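Local coordinates for MW1564 protein (Staphylococcus aureus, PDB 3NTV) that probably transfers a methyl group from S-adenosylmethionine to a hydroxyl of its substrate, as a putative caffeoyl-CoA O-methyltransferase with a Rossmann fold, at residues I30-R44 / P53-Q65. Numbering follows the deposited sequence. Where two conformers were deposited one is given.
With SO4 (sulfate ion), chain C.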
loop_
_atom_site.group_PDB
_atom_site.type_symbol
_atom_site.label_atom_id
_atom_site.label_comp_id
_atom_site.label_asym_id
_atom_site.label_seq_id
_atom_site.Cartn_x
_atom_site.Cartn_y
_atom_site.Cartn_z
ATOM N N ILE A 30 -0.465 -12.967 -6.409
ATOM C CA ILE A 30 -1.737 -13.007 -7.154
ATOM C C ILE A 30 -2.447 -14.342 -6.886
ATOM O O ILE A 30 -3.660 -14.351 -6.670
ATOM C CB ILE A 30 -1.538 -12.664 -8.660
ATOM C CG1 ILE A 30 -1.102 -11.174 -8.819
ATOM C CG2 ILE A 30 -2.822 -12.942 -9.485
ATOM C CD1 ILE A 30 -0.526 -10.783 -10.153
ATOM N N ASP A 31 -1.672 -15.458 -6.806
ATOM C CA ASP A 31 -2.213 -16.779 -6.463
ATOM C C ASP A 31 -2.867 -16.756 -5.081
ATOM O O ASP A 31 -3.946 -17.323 -4.916
ATOM C CB ASP A 31 -1.120 -17.867 -6.547
ATOM C CG ASP A 31 -0.711 -18.246 -7.963
ATOM O OD1 ASP A 31 -1.506 -18.005 -8.899
ATOM O OD2 ASP A 31 0.401 -18.796 -8.133
ATOM N N LEU A 32 -2.246 -16.057 -4.096
ATOM C CA LEU A 32 -2.855 -15.932 -2.761
ATOM C C LEU A 32 -4.180 -15.167 -2.852
ATOM O O LEU A 32 -5.131 -15.518 -2.154
ATOM C CB LEU A 32 -1.918 -15.215 -1.770
ATOM C CG LEU A 32 -0.785 -16.055 -1.165
ATOM C CD1 LEU A 32 0.201 -15.175 -0.437
ATOM C CD2 LEU A 32 -1.327 -17.127 -0.205
ATOM N N HIS A 33 -4.236 -14.154 -3.746
ATOM C CA HIS A 33 -5.427 -13.325 -3.950
ATOM C C HIS A 33 -6.557 -14.043 -4.699
ATOM O O HIS A 33 -7.689 -13.555 -4.685
ATOM C CB HIS A 33 -5.060 -12.014 -4.662
ATOM C CG HIS A 33 -4.383 -11.001 -3.788
ATOM N ND1 HIS A 33 -4.539 -9.644 -4.014
ATOM C CD2 HIS A 33 -3.550 -11.173 -2.729
ATOM C CE1 HIS A 33 -3.805 -9.035 -3.095
ATOM N NE2 HIS A 33 -3.201 -9.911 -2.291
ATOM N N GLN A 34 -6.274 -15.204 -5.327
ATOM C CA GLN A 34 -7.302 -15.939 -6.089
ATOM C C GLN A 34 -8.582 -16.284 -5.311
ATOM O O GLN A 34 -9.655 -16.358 -5.913
ATOM C CB GLN A 34 -6.722 -17.150 -6.840
ATOM C CG GLN A 34 -5.692 -16.809 -7.919
ATOM C CD GLN A 34 -6.191 -15.866 -8.985
ATOM O OE1 GLN A 34 -7.028 -16.208 -9.823
ATOM N NE2 GLN A 34 -5.665 -14.660 -8.989
ATOM N N HIS A 35 -8.481 -16.413 -3.974
ATOM C CA HIS A 35 -9.604 -16.682 -3.069
ATOM C C HIS A 35 -10.626 -15.531 -3.076
ATOM O O HIS A 35 -11.823 -15.781 -2.924
ATOM C CB HIS A 35 -9.095 -16.918 -1.632
ATOM C CG HIS A 35 -8.081 -18.018 -1.503
ATOM N ND1 HIS A 35 -6.725 -17.781 -1.691
ATOM C CD2 HIS A 35 -8.254 -19.318 -1.165
ATOM C CE1 HIS A 35 -6.124 -18.941 -1.476
ATOM N NE2 HIS A 35 -7.003 -19.897 -1.160
ATOM N N GLN A 36 -10.156 -14.277 -3.260
ATOM C CA GLN A 36 -11.006 -13.078 -3.294
ATOM C C GLN A 36 -11.396 -12.605 -4.714
ATOM O O GLN A 36 -11.735 -11.430 -4.907
ATOM C CB GLN A 36 -10.457 -11.945 -2.387
ATOM C CG GLN A 36 -9.101 -11.356 -2.801
ATOM C CD GLN A 36 -8.374 -10.700 -1.652
ATOM O OE1 GLN A 36 -8.073 -11.327 -0.628
ATOM N NE2 GLN A 36 -8.040 -9.427 -1.814
ATOM N N ASN A 37 -11.391 -13.535 -5.693
ATOM C CA ASN A 37 -11.782 -13.275 -7.080
ATOM C C ASN A 37 -13.263 -12.921 -7.175
ATOM O O ASN A 37 -14.114 -13.700 -6.730
ATOM C CB ASN A 37 -11.511 -14.504 -7.971
ATOM C CG ASN A 37 -10.155 -14.557 -8.633
ATOM O OD1 ASN A 37 -9.922 -15.337 -9.554
ATOM N ND2 ASN A 37 -9.225 -13.752 -8.181
ATOM N N SER A 38 -13.564 -11.746 -7.751
ATOM C CA SER A 38 -14.937 -11.303 -7.987
ATOM C C SER A 38 -15.364 -11.810 -9.375
ATOM O O SER A 38 -14.517 -12.296 -10.130
ATOM C CB SER A 38 -15.038 -9.779 -7.897
ATOM O OG SER A 38 -14.167 -9.122 -8.804
ATOM N N SER A 39 -16.671 -11.727 -9.699
ATOM C CA SER A 39 -17.221 -12.158 -10.995
ATOM C C SER A 39 -16.593 -11.411 -12.188
ATOM O O SER A 39 -16.433 -11.998 -13.259
ATOM C CB SER A 39 -18.740 -11.992 -11.019
ATOM O OG SER A 39 -19.141 -10.718 -10.537
ATOM N N ILE A 40 -16.207 -10.140 -11.982
ATOM C CA ILE A 40 -15.600 -9.295 -13.019
ATOM C C ILE A 40 -14.139 -9.625 -13.382
ATOM O O ILE A 40 -13.656 -9.177 -14.425
ATOM C CB ILE A 40 -15.881 -7.776 -12.850
ATOM C CG1 ILE A 40 -15.463 -7.231 -11.457
ATOM C CG2 ILE A 40 -17.336 -7.426 -13.239
ATOM C CD1 ILE A 40 -16.586 -7.059 -10.373
ATOM N N GLU A 41 -13.458 -10.443 -12.561
ATOM C CA GLU A 41 -12.070 -10.855 -12.817
ATOM C C GLU A 41 -11.890 -11.536 -14.181
ATOM O O GLU A 41 -10.827 -11.424 -14.790
ATOM C CB GLU A 41 -11.523 -11.714 -11.660
ATOM C CG GLU A 41 -9.999 -11.773 -11.576
ATOM C CD GLU A 41 -9.240 -10.455 -11.563
ATOM O OE1 GLU A 41 -9.781 -9.440 -11.063
ATOM O OE2 GLU A 41 -8.080 -10.450 -12.028
ATOM N N VAL A 42 -12.968 -12.161 -14.701
ATOM C CA VAL A 42 -13.012 -12.810 -16.014
ATOM C C VAL A 42 -12.620 -11.830 -17.148
ATOM O O VAL A 42 -12.072 -12.267 -18.160
ATOM C CB VAL A 42 -14.398 -13.482 -16.245
ATOM C CG1 VAL A 42 -14.438 -14.254 -17.562
ATOM C CG2 VAL A 42 -14.757 -14.406 -15.083
ATOM N N LEU A 43 -12.840 -10.505 -16.953
ATOM C CA LEU A 43 -12.488 -9.482 -17.945
ATOM C C LEU A 43 -10.983 -9.242 -18.128
ATOM O O LEU A 43 -10.592 -8.671 -19.146
ATOM C CB LEU A 43 -13.216 -8.160 -17.683
ATOM C CG LEU A 43 -14.731 -8.195 -17.868
ATOM C CD1 LEU A 43 -15.369 -7.078 -17.116
ATOM C CD2 LEU A 43 -15.121 -8.133 -19.356
ATOM N N ARG A 44 -10.146 -9.666 -17.152
ATOM C CA ARG A 44 -8.677 -9.543 -17.246
ATOM C C ARG A 44 -8.192 -10.291 -18.504
ATOM O O ARG A 44 -7.338 -9.791 -19.237
ATOM C CB ARG A 44 -7.999 -10.102 -15.971
ATOM C CG ARG A 44 -6.485 -9.866 -15.939
ATOM C CD ARG A 44 -5.882 -10.006 -14.545
ATOM N NE ARG A 44 -6.327 -8.948 -13.627
ATOM C CZ ARG A 44 -5.800 -7.729 -13.557
ATOM N NH1 ARG A 44 -4.808 -7.379 -14.369
ATOM N NH2 ARG A 44 -6.264 -6.849 -12.683
ATOM N N PRO A 53 -5.179 -2.050 -21.913
ATOM C CA PRO A 53 -4.502 -1.954 -20.611
ATOM C C PRO A 53 -5.512 -1.951 -19.462
ATOM O O PRO A 53 -6.466 -1.191 -19.518
ATOM C CB PRO A 53 -3.760 -0.617 -20.703
ATOM C CG PRO A 53 -4.586 0.214 -21.630
ATOM C CD PRO A 53 -5.267 -0.735 -22.586
ATOM N N ILE A 54 -5.356 -2.830 -18.476
ATOM C CA ILE A 54 -6.215 -2.784 -17.282
ATOM C C ILE A 54 -5.315 -2.611 -16.076
ATOM O O ILE A 54 -4.136 -2.951 -16.151
ATOM C CB ILE A 54 -7.336 -3.851 -17.078
ATOM C CG1 ILE A 54 -6.793 -5.281 -16.869
ATOM C CG2 ILE A 54 -8.438 -3.746 -18.158
ATOM C CD1 ILE A 54 -7.713 -6.212 -16.111
ATOM N N VAL A 55 -5.861 -2.065 -14.980
ATOM C CA VAL A 55 -5.119 -1.860 -13.732
ATOM C C VAL A 55 -4.537 -3.215 -13.268
ATOM O O VAL A 55 -5.224 -4.233 -13.368
ATOM C CB VAL A 55 -6.061 -1.231 -12.662
ATOM C CG1 VAL A 55 -5.352 -1.041 -11.322
ATOM C CG2 VAL A 55 -6.633 0.098 -13.162
ATOM N N ASP A 56 -3.299 -3.223 -12.746
ATOM C CA ASP A 56 -2.716 -4.472 -12.273
ATOM C C ASP A 56 -3.413 -5.002 -11.028
ATOM O O ASP A 56 -3.934 -4.231 -10.214
ATOM C CB ASP A 56 -1.215 -4.354 -12.077
ATOM C CG ASP A 56 -0.483 -4.189 -13.395
ATOM O OD1 ASP A 56 -0.495 -5.143 -14.202
ATOM O OD2 ASP A 56 0.019 -3.087 -13.655
ATOM N N ARG A 57 -3.460 -6.330 -10.905
ATOM C CA ARG A 57 -4.149 -6.985 -9.810
ATOM C C ARG A 57 -3.733 -6.547 -8.403
ATOM O O ARG A 57 -4.601 -6.258 -7.580
ATOM C CB ARG A 57 -4.066 -8.515 -9.944
ATOM C CG ARG A 57 -4.832 -9.257 -8.845
ATOM C CD ARG A 57 -6.349 -9.031 -8.945
ATOM N NE ARG A 57 -7.063 -9.623 -7.814
ATOM C CZ ARG A 57 -7.518 -10.868 -7.776
ATOM N NH1 ARG A 57 -7.331 -11.683 -8.809
ATOM N NH2 ARG A 57 -8.138 -11.319 -6.697
ATOM N N LEU A 58 -2.425 -6.546 -8.107
ATOM C CA LEU A 58 -2.014 -6.193 -6.743
ATOM C C LEU A 58 -2.281 -4.727 -6.442
ATOM O O LEU A 58 -2.674 -4.388 -5.324
ATOM C CB LEU A 58 -0.547 -6.587 -6.469
ATOM C CG LEU A 58 -0.269 -8.106 -6.573
ATOM C CD1 LEU A 58 1.195 -8.406 -6.294
ATOM C CD2 LEU A 58 -1.151 -8.918 -5.617
ATOM N N THR A 59 -2.125 -3.870 -7.454
ATOM C CA THR A 59 -2.435 -2.424 -7.305
ATOM C C THR A 59 -3.937 -2.267 -7.016
ATOM O O THR A 59 -4.328 -1.542 -6.098
ATOM C CB THR A 59 -2.101 -1.701 -8.626
ATOM O OG1 THR A 59 -0.664 -1.666 -8.741
ATOM C CG2 THR A 59 -2.664 -0.278 -8.670
ATOM N N LEU A 60 -4.775 -2.934 -7.805
ATOM C CA LEU A 60 -6.222 -2.867 -7.603
ATOM C C LEU A 60 -6.598 -3.341 -6.219
ATOM O O LEU A 60 -7.381 -2.686 -5.551
ATOM C CB LEU A 60 -6.948 -3.713 -8.661
ATOM C CG LEU A 60 -8.440 -3.809 -8.436
ATOM C CD1 LEU A 60 -9.155 -2.619 -9.058
ATOM C CD2 LEU A 60 -8.956 -5.149 -8.894
ATOM N N ASP A 61 -6.035 -4.472 -5.764
ATOM C CA ASP A 61 -6.405 -4.988 -4.451
ATOM C C ASP A 61 -5.969 -4.104 -3.278
ATOM O O ASP A 61 -6.684 -4.008 -2.283
ATOM C CB ASP A 61 -6.010 -6.452 -4.317
ATOM C CG ASP A 61 -6.876 -7.377 -5.170
ATOM O OD1 ASP A 61 -7.960 -6.930 -5.643
ATOM O OD2 ASP A 61 -6.503 -8.544 -5.330
ATOM N N LEU A 62 -4.871 -3.375 -3.453
ATOM C CA LEU A 62 -4.467 -2.385 -2.469
ATOM C C LEU A 62 -5.483 -1.228 -2.440
ATOM O O LEU A 62 -5.893 -0.806 -1.354
ATOM C CB LEU A 62 -3.063 -1.822 -2.770
ATOM C CG LEU A 62 -2.636 -0.608 -1.905
ATOM C CD1 LEU A 62 -2.592 -0.961 -0.394
ATOM C CD2 LEU A 62 -1.234 -0.156 -2.307
ATOM N N ILE A 63 -5.890 -0.735 -3.622
ATOM C CA ILE A 63 -6.847 0.396 -3.695
ATOM C C ILE A 63 -8.188 -0.008 -3.068
ATOM O O ILE A 63 -8.781 0.778 -2.333
ATOM C CB ILE A 63 -7.011 0.907 -5.143
ATOM C CG1 ILE A 63 -5.665 1.481 -5.690
ATOM C CG2 ILE A 63 -8.087 2.007 -5.178
ATOM C CD1 ILE A 63 -5.687 1.659 -7.238
ATOM N N LYS A 64 -8.639 -1.260 -3.309
ATOM C CA LYS A 64 -9.872 -1.777 -2.711
ATOM C C LYS A 64 -9.734 -1.740 -1.173
ATOM O O LYS A 64 -10.681 -1.386 -0.490
ATOM C CB LYS A 64 -10.146 -3.195 -3.211
ATOM C CG LYS A 64 -10.518 -3.203 -4.700
ATOM C CD LYS A 64 -10.895 -4.583 -5.206
ATOM C CE LYS A 64 -12.259 -5.062 -4.762
ATOM N NZ LYS A 64 -12.559 -6.384 -5.399
ATOM N N GLN A 65 -8.538 -2.087 -0.632
ATOM C CA GLN A 65 -8.291 -2.052 0.801
ATOM C C GLN A 65 -8.356 -0.602 1.324
ATOM O O GLN A 65 -8.890 -0.360 2.396
ATOM C CB GLN A 65 -6.929 -2.710 1.113
ATOM C CG GLN A 65 -6.763 -3.129 2.559
ATOM C CD GLN A 65 -7.267 -4.531 2.852
ATOM O OE1 GLN A 65 -6.522 -5.394 3.316
ATOM N NE2 GLN A 65 -8.546 -4.789 2.629
HETATM S S SO4 C . -9.738 -0.312 -16.270
HETATM O O1 SO4 C . -10.597 0.332 -15.248
HETATM O O2 SO4 C . -10.609 -1.006 -17.205
HETATM O O3 SO4 C . -8.973 0.744 -16.983
HETATM O O4 SO4 C . -8.769 -1.170 -15.564
HETATM O O HOH W 1 -5.476 -11.569 -11.281
HETATM O O HOH W 2 -2.975 -5.508 -15.538
#
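A salt-bridge network of E41, R44, R57 and D61 joins the N-terminal helices of this Rossmann-fold, putative methyltransferase to helix 57-70, which packs against the central sheet. R57 reaches from the first turn of that helix into the bend 33-41. With CG anti to the backbone N (chi1 -177°) and a kink at chi2, its guanidinium comes to lie between the E41 carboxylate on one face and CB of H33 on the other. R57 NH1 is 3.5 Å from E41 OE2, a long salt bridge, and water 1 links the same two groups.

One turn on, D61 OD2 takes two donors. R57 NE meets D61 OD2 at 2.8 Å on the syn side, out of the carboxylate plane. H33 ND1 donates to the anti lone pair of D61 OD2 at 2.6 Å. The imidazole and carboxylate are nearly coplanar, 27° apart. H33 NE2 accepts a hydrogen bond from the backbone N of F218 of the second subunit, so the ring ties the network to the dimer interface; the two bonds are consistent with a neutral imidazole protonated at ND1. L58 CD2 sits over one face of the H33 ring, 3.9 Å from its centroid, as a CH-pi contact.

At the other end, R44 lies flat between I54 CD1, over the centre of its guanidinium, and CB of R57. E41 OE2 holds its NE, and Y84 bonds both E41 OE1 and R44 NH2. R44 NH2 also donates to V55 O at 2.9 Å, in the carbonyl plane; V55 N, in turn, donates at 3.1 Å to O4 of a sulfate ion probably from the crystallisation liquor.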